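Local coordinates for protein SusD homolog (Bacteroides thetaiotaomicron, PDB 3SGH) that probably binds sugars at the cell surface as a SusD-like outer-membrane lipoprotein, as its relatives do in glycan uptake, at residues Ala427-Thr432 / Gly453-Arg458. Residues are numbered along the deposited sequence; the frame is centred on the assembly and turned at random.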
loop_
_atom_site.group_PDB
_atom_site.type_symbol
_atom_site.label_atom_id
_atom_site.label_comp_id
_atom_site.label_asym_id
_atom_site.label_seq_id
_atom_site.Cartn_x
_atom_site.Cartn_y
_atom_site.Cartn_z
ATOM N N ALA A 427 5.708 3.150 -2.058
ATOM C CA ALA A 427 5.443 3.600 -3.416
ATOM C C ALA A 427 5.661 5.108 -3.563
ATOM O O ALA A 427 6.396 5.551 -4.469
ATOM C CB ALA A 427 4.047 3.222 -3.869
ATOM N N ASP A 428 5.080 5.901 -2.668
ATOM C CA ASP A 428 5.259 7.380 -2.708
ATOM C C ASP A 428 6.721 7.754 -2.465
ATOM O O ASP A 428 7.264 8.675 -3.124
ATOM C CB ASP A 428 4.317 8.122 -1.722
ATOM C CG ASP A 428 2.851 8.193 -2.217
ATOM O OD1 ASP A 428 2.558 7.740 -3.360
ATOM O OD2 ASP A 428 1.996 8.743 -1.473
ATOM N N PHE A 429 7.413 7.048 -1.589
ATOM C CA PHE A 429 8.823 7.346 -1.373
ATOM C C PHE A 429 9.653 7.055 -2.675
ATOM O O PHE A 429 10.499 7.854 -3.078
ATOM C CB PHE A 429 9.388 6.611 -0.175
ATOM C CG PHE A 429 10.898 6.787 -0.039
ATOM C CD1 PHE A 429 11.425 7.975 0.441
ATOM C CD2 PHE A 429 11.763 5.799 -0.479
ATOM C CE1 PHE A 429 12.786 8.161 0.507
ATOM C CE2 PHE A 429 13.145 5.966 -0.421
ATOM C CZ PHE A 429 13.657 7.164 0.083
ATOM N N ARG A 430 9.408 5.910 -3.299
ATOM C CA ARG A 430 10.156 5.546 -4.501
ATOM C C ARG A 430 9.836 6.526 -5.625
ATOM O O ARG A 430 10.691 6.818 -6.462
ATOM C CB ARG A 430 9.835 4.108 -4.932
ATOM C CG ARG A 430 10.531 3.081 -4.075
ATOM C CD ARG A 430 10.236 1.630 -4.561
ATOM N NE ARG A 430 8.875 1.253 -4.268
ATOM C CZ ARG A 430 8.198 0.284 -4.879
ATOM N NH1 ARG A 430 8.804 -0.468 -5.772
ATOM N NH2 ARG A 430 6.913 0.069 -4.583
ATOM N N ARG A 431 8.615 7.086 -5.594
ATOM C CA ARG A 431 8.189 7.998 -6.666
ATOM C C ARG A 431 8.685 9.431 -6.460
ATOM O O ARG A 431 8.979 10.117 -7.444
ATOM C CB ARG A 431 6.643 7.959 -6.804
ATOM C CG ARG A 431 6.053 8.806 -7.943
ATOM C CD ARG A 431 4.588 8.563 -8.117
ATOM N NE ARG A 431 3.814 8.799 -6.893
ATOM C CZ ARG A 431 3.365 9.987 -6.467
ATOM N NH1 ARG A 431 3.589 11.078 -7.177
ATOM N NH2 ARG A 431 2.706 10.074 -5.312
ATOM N N THR A 432 8.720 9.903 -5.199
ATOM C CA THR A 432 8.891 11.340 -4.914
ATOM C C THR A 432 9.962 11.694 -3.870
ATOM O O THR A 432 10.352 12.878 -3.757
ATOM C CB THR A 432 7.589 11.972 -4.343
ATOM O OG1 THR A 432 7.343 11.456 -3.025
ATOM C CG2 THR A 432 6.381 11.668 -5.226
ATOM N N GLY A 453 17.092 2.760 -0.347
ATOM C CA GLY A 453 16.491 1.515 0.094
ATOM C C GLY A 453 16.344 0.482 -1.029
ATOM O O GLY A 453 16.906 0.639 -2.130
ATOM N N GLN A 454 15.568 -0.554 -0.742
ATOM C CA GLN A 454 15.208 -1.566 -1.735
ATOM C C GLN A 454 14.250 -0.932 -2.719
ATOM O O GLN A 454 13.393 -0.183 -2.331
ATOM C CB GLN A 454 14.572 -2.800 -1.068
ATOM C CG GLN A 454 14.203 -3.879 -2.085
ATOM C CD GLN A 454 14.177 -5.286 -1.513
ATOM O OE1 GLN A 454 14.700 -5.548 -0.405
ATOM N NE2 GLN A 454 13.590 -6.235 -2.288
ATOM N N ARG A 455 14.413 -1.205 -4.005
ATOM C CA ARG A 455 13.702 -0.476 -5.046
ATOM C C ARG A 455 12.567 -1.320 -5.688
ATOM O O ARG A 455 11.638 -0.762 -6.268
ATOM C CB ARG A 455 14.680 0.037 -6.065
ATOM C CG ARG A 455 15.781 0.889 -5.492
ATOM C CD ARG A 455 15.308 2.124 -4.683
ATOM N NE ARG A 455 14.547 3.069 -5.508
ATOM C CZ ARG A 455 13.975 4.200 -5.079
ATOM N NH1 ARG A 455 14.015 4.546 -3.803
ATOM N NH2 ARG A 455 13.347 5.012 -5.928
ATOM N N ARG A 456 12.671 -2.642 -5.556
ATOM C CA ARG A 456 11.706 -3.601 -6.097
ATOM C C ARG A 456 11.940 -5.001 -5.525
ATOM O O ARG A 456 13.003 -5.287 -4.973
ATOM C CB ARG A 456 11.814 -3.694 -7.625
ATOM C CG ARG A 456 13.059 -4.345 -8.164
ATOM C CD ARG A 456 13.175 -4.269 -9.658
ATOM N NE ARG A 456 12.414 -5.355 -10.288
ATOM C CZ ARG A 456 12.902 -6.571 -10.514
ATOM N NH1 ARG A 456 14.136 -6.903 -10.118
ATOM N NH2 ARG A 456 12.141 -7.489 -11.107
ATOM N N LEU A 457 10.948 -5.871 -5.685
ATOM C CA LEU A 457 11.157 -7.301 -5.504
ATOM C C LEU A 457 11.614 -7.889 -6.847
ATOM O O LEU A 457 11.349 -7.316 -7.893
ATOM C CB LEU A 457 9.864 -7.969 -5.019
ATOM C CG LEU A 457 9.623 -7.933 -3.505
ATOM C CD1 LEU A 457 9.754 -6.541 -2.904
ATOM C CD2 LEU A 457 8.247 -8.550 -3.198
ATOM N N ARG A 458 12.276 -9.041 -6.798
ATOM C CA ARG A 458 12.796 -9.705 -7.962
ATOM C C ARG A 458 11.779 -10.702 -8.505
ATOM O O ARG A 458 10.826 -11.088 -7.802
ATOM C CB ARG A 458 14.100 -10.437 -7.613
ATOM C CG ARG A 458 15.256 -9.504 -7.302
ATOM C CD ARG A 458 16.536 -10.257 -6.910
ATOM N NE ARG A 458 16.360 -10.847 -5.567
ATOM C CZ ARG A 458 16.068 -12.119 -5.318
ATOM N NH1 ARG A 458 15.937 -12.998 -6.307
ATOM N NH2 ARG A 458 15.885 -12.532 -4.071
HETATM O O HOH W 1 13.150 7.395 -3.918
#
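Arg-430 and Arg-455 meet in a buried, reciprocal arginine-to-backbone contact that joins helix 424-432 to the irregular chain leading to helix 461-466. It is a worked example of how two like-charged side chains can pack together, each turning its guanidinium to a carbonyl of the other residue. The two slide past one another in opposite directions. In Arg-430 a bend at chi3 (-72°) turns NE out of the line of the chain, and NH1 beyond it donates to Arg-455 O at 2.9 Å, in the guanidinium plane but from above the carbonyl plane. Arg-455, folded at chi2 and chi3, returns a weak bond from NH2 to Arg-430 O (3.3 Å). One face of its guanidinium rests on Arg-430 CG, 3.7 Å from the plane and over the centre, while Phe-429 CE2 comes to its edge, 3.8 Å from NH1. A water accepts from Arg-455 NH1 and donates to Phe-429 O, adding a bridge to the helix. Outside the pair, Arg-455 NE forms a salt bridge with Asp-488, and Arg-430 NH2 bonds to Ser-118 O. An alanine at Arg-430 would probably leave Arg-455 O and Ser-118 O without these donors and the Arg-455 guanidinium without CG over its centre. The two guanidinium planes stand 78° apart, so the charged groups do not stack. The carbonyl oxygens and Asp-488 would probably ease their repulsion.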